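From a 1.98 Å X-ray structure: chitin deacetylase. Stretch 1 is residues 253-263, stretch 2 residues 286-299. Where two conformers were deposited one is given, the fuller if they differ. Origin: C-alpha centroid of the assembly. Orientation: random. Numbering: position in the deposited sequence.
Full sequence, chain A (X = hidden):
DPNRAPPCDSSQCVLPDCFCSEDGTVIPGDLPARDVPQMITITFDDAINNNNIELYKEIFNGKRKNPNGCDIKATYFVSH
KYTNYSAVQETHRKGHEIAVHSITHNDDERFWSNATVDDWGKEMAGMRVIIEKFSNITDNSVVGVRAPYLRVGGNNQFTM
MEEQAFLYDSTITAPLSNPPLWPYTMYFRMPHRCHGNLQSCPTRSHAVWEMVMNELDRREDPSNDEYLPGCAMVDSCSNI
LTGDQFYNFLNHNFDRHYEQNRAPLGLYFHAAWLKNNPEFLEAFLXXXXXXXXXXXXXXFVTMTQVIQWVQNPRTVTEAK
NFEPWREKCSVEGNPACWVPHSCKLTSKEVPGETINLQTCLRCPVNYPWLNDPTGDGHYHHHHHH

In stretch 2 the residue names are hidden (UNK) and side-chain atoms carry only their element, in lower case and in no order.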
# COMPACT_ATOMS: atom_id res chain seq x y z
N ASN A 253 12.12 -6.34 -13.43
CA ASN A 253 11.29 -5.17 -13.17
C ASN A 253 12.02 -4.13 -12.32
O ASN A 253 11.80 -2.93 -12.49
CB ASN A 253 9.96 -5.61 -12.56
CG ASN A 253 9.04 -6.21 -13.60
OD1 ASN A 253 8.51 -5.50 -14.45
ND2 ASN A 253 8.86 -7.52 -13.55
N PHE A 254 12.90 -4.56 -11.42
CA PHE A 254 13.79 -3.60 -10.78
C PHE A 254 14.55 -2.80 -11.84
O PHE A 254 14.58 -1.56 -11.79
CB PHE A 254 14.75 -4.32 -9.83
CG PHE A 254 15.77 -3.40 -9.20
CD1 PHE A 254 15.50 -2.75 -8.01
CD2 PHE A 254 17.00 -3.17 -9.83
CE1 PHE A 254 16.42 -1.89 -7.44
CE2 PHE A 254 17.94 -2.31 -9.26
CZ PHE A 254 17.65 -1.67 -8.07
N ASP A 255 15.17 -3.49 -12.80
CA ASP A 255 15.97 -2.79 -13.81
C ASP A 255 15.13 -1.84 -14.64
O ASP A 255 15.58 -0.74 -14.98
CB ASP A 255 16.69 -3.80 -14.72
CG ASP A 255 17.77 -4.57 -14.01
OD1 ASP A 255 18.29 -4.10 -12.97
OD2 ASP A 255 18.10 -5.68 -14.49
N ARG A 256 13.89 -2.25 -14.98
CA ARG A 256 13.00 -1.37 -15.72
C ARG A 256 12.85 -0.02 -15.02
O ARG A 256 12.87 1.03 -15.66
CB ARG A 256 11.62 -2.03 -15.90
CG ARG A 256 11.54 -3.14 -16.98
CD ARG A 256 10.08 -3.57 -17.24
NE ARG A 256 9.20 -2.41 -17.34
CZ ARG A 256 8.30 -2.07 -16.43
NH1 ARG A 256 8.12 -2.82 -15.34
NH2 ARG A 256 7.58 -0.96 -16.60
N HIS A 257 12.71 -0.04 -13.69
CA HIS A 257 12.58 1.22 -12.97
C HIS A 257 13.94 1.89 -12.79
O HIS A 257 14.11 3.08 -13.07
CB HIS A 257 11.92 0.97 -11.61
CG HIS A 257 10.45 0.66 -11.70
ND1 HIS A 257 9.49 1.44 -11.11
CD2 HIS A 257 9.79 -0.36 -12.31
CE1 HIS A 257 8.29 0.94 -11.37
NE2 HIS A 257 8.45 -0.16 -12.09
N TYR A 258 14.92 1.12 -12.30
CA TYR A 258 16.21 1.69 -11.92
C TYR A 258 16.95 2.29 -13.11
O TYR A 258 17.64 3.30 -12.95
CB TYR A 258 17.06 0.61 -11.26
CG TYR A 258 18.39 1.05 -10.70
CD1 TYR A 258 18.46 1.72 -9.49
CD2 TYR A 258 19.57 0.77 -11.38
CE1 TYR A 258 19.68 2.10 -8.95
CE2 TYR A 258 20.81 1.16 -10.86
CZ TYR A 258 20.85 1.83 -9.65
OH TYR A 258 22.04 2.21 -9.10
N GLU A 259 16.81 1.69 -14.29
CA GLU A 259 17.51 2.15 -15.49
C GLU A 259 16.72 3.18 -16.28
O GLU A 259 17.23 3.67 -17.29
CB GLU A 259 17.85 0.97 -16.42
CG GLU A 259 18.48 -0.27 -15.77
CD GLU A 259 19.97 -0.16 -15.46
OE1 GLU A 259 20.49 0.98 -15.40
OE2 GLU A 259 20.61 -1.22 -15.24
N GLN A 260 15.50 3.52 -15.87
CA GLN A 260 14.76 4.56 -16.59
C GLN A 260 14.56 5.79 -15.72
O GLN A 260 15.51 6.54 -15.47
CB GLN A 260 13.42 4.03 -17.11
CG GLN A 260 13.60 2.89 -18.12
CD GLN A 260 12.33 2.41 -18.78
OE1 GLN A 260 11.83 3.04 -19.73
NE2 GLN A 260 11.80 1.27 -18.32
N ASN A 261 13.34 6.03 -15.24
CA ASN A 261 13.06 7.23 -14.47
C ASN A 261 13.06 7.00 -12.96
O ASN A 261 12.69 7.90 -12.20
CB ASN A 261 11.72 7.83 -14.91
CG ASN A 261 10.55 6.89 -14.65
OD1 ASN A 261 10.76 5.71 -14.36
ND2 ASN A 261 9.33 7.39 -14.79
N ARG A 262 13.47 5.82 -12.51
CA ARG A 262 13.49 5.48 -11.07
C ARG A 262 12.14 5.72 -10.39
O ARG A 262 12.09 6.11 -9.22
CB ARG A 262 14.60 6.23 -10.34
CG ARG A 262 15.96 5.93 -10.94
CD ARG A 262 16.97 5.62 -9.91
NE ARG A 262 18.19 5.12 -10.54
CZ ARG A 262 19.41 5.41 -10.10
NH1 ARG A 262 19.56 6.19 -9.04
NH2 ARG A 262 20.48 4.92 -10.74
N ALA A 263 11.05 5.49 -11.11
CA ALA A 263 9.74 5.55 -10.47
C ALA A 263 9.70 4.51 -9.34
O ALA A 263 10.24 3.41 -9.50
CB ALA A 263 8.63 5.28 -11.48
N UNK A 286 16.29 -13.87 -0.85
CA UNK A 286 17.57 -13.84 -1.55
C UNK A 286 17.71 -12.55 -2.35
O UNK A 286 18.74 -11.86 -2.27
c UNK A 286 20.03 -16.00 -2.65
c UNK A 286 17.70 -15.05 -2.47
c UNK A 286 20.56 -14.47 -4.90
o UNK A 286 22.77 -15.39 -5.01
c UNK A 286 21.53 -15.32 -4.39
c UNK A 286 21.27 -16.09 -3.27
c UNK A 286 19.33 -14.40 -4.28
c UNK A 286 19.04 -15.15 -3.15
N UNK A 287 16.67 -12.20 -3.11
CA UNK A 287 16.69 -10.98 -3.91
C UNK A 287 16.85 -9.74 -3.03
O UNK A 287 17.69 -8.87 -3.32
c UNK A 287 15.34 -9.68 -5.57
c UNK A 287 14.31 -6.32 -6.45
n UNK A 287 15.69 -8.23 -7.26
c UNK A 287 13.78 -8.04 -4.25
c UNK A 287 13.51 -5.92 -5.41
c UNK A 287 14.86 -7.59 -6.38
c UNK A 287 13.23 -6.77 -4.32
c UNK A 287 15.40 -10.90 -4.73
c UNK A 287 15.97 -9.48 -6.78
c UNK A 287 14.61 -8.47 -5.30
N UNK A 288 16.03 -9.61 -1.99
CA UNK A 288 16.13 -8.47 -1.08
C UNK A 288 17.55 -8.33 -0.54
O UNK A 288 18.12 -7.24 -0.51
c UNK A 288 15.14 -8.61 0.09
c UNK A 288 15.46 -7.60 1.17
c UNK A 288 12.69 -8.67 0.76
c UNK A 288 13.70 -8.39 -0.37
N UNK A 289 18.11 -9.43 -0.06
CA UNK A 289 19.43 -9.36 0.55
C UNK A 289 20.49 -9.02 -0.49
O UNK A 289 21.41 -8.23 -0.22
o UNK A 289 18.76 -12.10 2.84
o UNK A 289 18.44 -9.93 3.09
c UNK A 289 18.91 -10.92 2.47
c UNK A 289 19.75 -10.69 1.23
N UNK A 290 20.35 -9.55 -1.70
CA UNK A 290 21.27 -9.22 -2.77
C UNK A 290 21.17 -7.76 -3.19
O UNK A 290 22.19 -7.09 -3.40
c UNK A 290 22.03 -9.95 -5.09
c UNK A 290 21.82 -10.93 -6.20
c UNK A 290 21.02 -10.16 -3.95
o UNK A 290 20.71 -10.94 -6.77
o UNK A 290 22.76 -11.70 -6.49
N UNK A 291 19.94 -7.23 -3.31
CA UNK A 291 19.75 -5.82 -3.65
C UNK A 291 20.30 -4.91 -2.56
O UNK A 291 20.99 -3.92 -2.84
c UNK A 291 18.29 -5.51 -6.50
c UNK A 291 17.78 -6.18 -5.23
c UNK A 291 18.01 -4.04 -3.89
c UNK A 291 18.26 -5.54 -3.91
N UNK A 292 19.99 -5.21 -1.29
CA UNK A 292 20.44 -4.36 -0.19
C UNK A 292 21.97 -4.29 -0.12
O UNK A 292 22.54 -3.23 0.14
c UNK A 292 19.88 -4.85 1.14
c UNK A 292 18.09 -3.14 1.58
c UNK A 292 18.00 -5.31 2.73
c UNK A 292 18.39 -4.60 1.44
N UNK A 293 22.65 -5.42 -0.33
CA UNK A 293 24.11 -5.40 -0.20
C UNK A 293 24.76 -4.64 -1.35
O UNK A 293 25.74 -3.92 -1.15
o UNK A 293 26.70 -6.96 -2.12
c UNK A 293 27.07 -6.65 -0.98
n UNK A 293 28.27 -6.08 -0.74
c UNK A 293 24.66 -6.83 -0.13
c UNK A 293 26.17 -6.91 0.21
N UNK A 294 24.20 -4.76 -2.55
CA UNK A 294 24.87 -4.22 -3.73
C UNK A 294 24.48 -2.79 -4.05
O UNK A 294 25.14 -2.16 -4.88
o UNK A 294 23.25 -5.10 -5.34
c UNK A 294 24.61 -5.13 -4.94
N UNK A 295 23.44 -2.24 -3.41
CA UNK A 295 22.94 -0.93 -3.78
C UNK A 295 22.97 -0.00 -2.58
O UNK A 295 22.28 -0.24 -1.57
c UNK A 295 21.51 -1.01 -4.33
n UNK A 295 21.42 -2.48 -7.68
c UNK A 295 21.42 -1.19 -7.94
c UNK A 295 21.43 -2.66 -6.32
n UNK A 295 21.46 -0.53 -6.79
c UNK A 295 21.45 -1.43 -5.75
N UNK A 296 23.75 1.07 -2.69
CA UNK A 296 23.67 2.14 -1.71
C UNK A 296 22.59 3.14 -2.06
O UNK A 296 22.40 4.11 -1.33
n UNK A 296 26.80 3.89 -2.87
c UNK A 296 25.51 3.52 -2.85
c UNK A 296 25.03 2.85 -1.57
o UNK A 296 24.76 3.70 -3.81
N UNK A 297 21.85 2.92 -3.16
CA UNK A 297 20.89 3.88 -3.68
C UNK A 297 19.47 3.31 -3.79
O UNK A 297 18.65 3.85 -4.55
o UNK A 297 21.53 2.10 -5.65
o UNK A 297 21.97 3.59 -7.21
c UNK A 297 21.35 4.40 -5.04
c UNK A 297 21.63 3.29 -6.04
N UNK A 298 19.16 2.24 -3.05
CA UNK A 298 17.85 1.59 -3.08
C UNK A 298 17.29 1.61 -1.66
O UNK A 298 17.97 1.17 -0.72
c UNK A 298 18.30 0.16 -5.12
c UNK A 298 16.60 -0.62 -3.41
c UNK A 298 17.93 0.16 -3.63
N UNK A 299 16.06 2.10 -1.49
CA UNK A 299 15.39 2.18 -0.19
C UNK A 299 14.04 1.46 -0.25
O UNK A 299 13.21 1.76 -1.11
c UNK A 299 17.58 5.31 2.60
c UNK A 299 17.35 4.80 -0.12
c UNK A 299 16.35 4.36 0.75
c UNK A 299 18.47 5.49 0.37
o UNK A 299 19.65 6.42 2.22
c UNK A 299 15.14 3.63 0.22
c UNK A 299 18.57 5.74 1.72
c UNK A 299 16.48 4.62 2.11
O HOH W 1 22.71 6.17 -8.51

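Position 286 carries eight side-chain atoms, one carbon and then a six-carbon ring bearing an oxygen; nothing on stretch 1 is within reach, and the phenol identifies Tyr-286. Position 287 has one carbon followed by fused five- and six-membered rings of eight carbons and one nitrogen, an indole, hence Trp-287. Its CA-to-CB bond points sideways, but the end of the ring comes nearer, and CZ2 lies 4.0 Å from Phe-254 CB, which sits near the indole plane at its edge.

Position 288 shows four carbons forked at the first, one arm two carbons long: Ile-288, out of reach. Position 289 has two carbons, the second with two oxygens, which gives Asp-289; position 290 has one carbon more before its carboxylate and is Glu-290. Neither approaches stretch 1.

Position 291 repeats the four-carbon pattern forked at the first atom and is Ile-291. Its CA-to-CB bond points toward stretch 1, with chi1 and chi2 both m. CD1 stands 4.0 Å from the centroid of the Phe-254 ring and 2° off the normal, a CH-pi contact over the ring face.

Position 292 also has four carbons, but the fork is at the second: Leu-292. Position 293, three carbons with one oxygen and one nitrogen on the third, is Gln-293. Position 294, one carbon and one oxygen, is Ser-294, whose OG donates to Glu-290 O at 3.0 Å. All three leave stretch 1 untouched.

Position 295 bears one carbon and a five-membered ring of three carbons and two nitrogens, an imidazole: His-295. It is the first residue to leave helical phi/psi, and its CE1 lies 3.5 Å from Tyr-258 CZ and 3.8 Å from Phe-254 CZ.

Position 296 has two carbons, the second with one oxygen and one nitrogen: Asn-296, making no contact. At position 297 the second of two carbons carries two oxygens, so this is Asp-297. Tyr-258 OH donates a very short hydrogen bond, 2.3 Å, to its OD2, while OD1 accepts from His-295 ND1 at 2.9 Å.

Position 298, one carbon carrying two more, is Val-298; its CG2 lies 3.5 Å from Phe-254 CZ, at the ring edge. Position 299 again shows a six-carbon ring with an oxygen, Tyr-299, out of reach.

The contact joins an apolar patch to a polar one through His-295. Phe-254 turns its edge to the imidazole face (centroids 5.1 Å apart, planes at 66°), and the imidazole turns its own edge to the Tyr-258 face (4.9 Å, 86°). The ND1 bond to Asp-297 ties the imidazole to the carboxylate that accepts the tyrosine hydroxyl. Arg-262 NH1 and Asp-297 OD2, 4.0 Å apart, form a long salt bridge; the oxygen lies well out of the guanidinium plane, so the attraction is between charges alone. Water 1 adds a directional link, accepting from Arg-262 NH1 at 3.2 Å and donating to Asp-297 OD2 at 3.0 Å.

Stretch 2, residues 286-299: YWIDEILQSHNDVY
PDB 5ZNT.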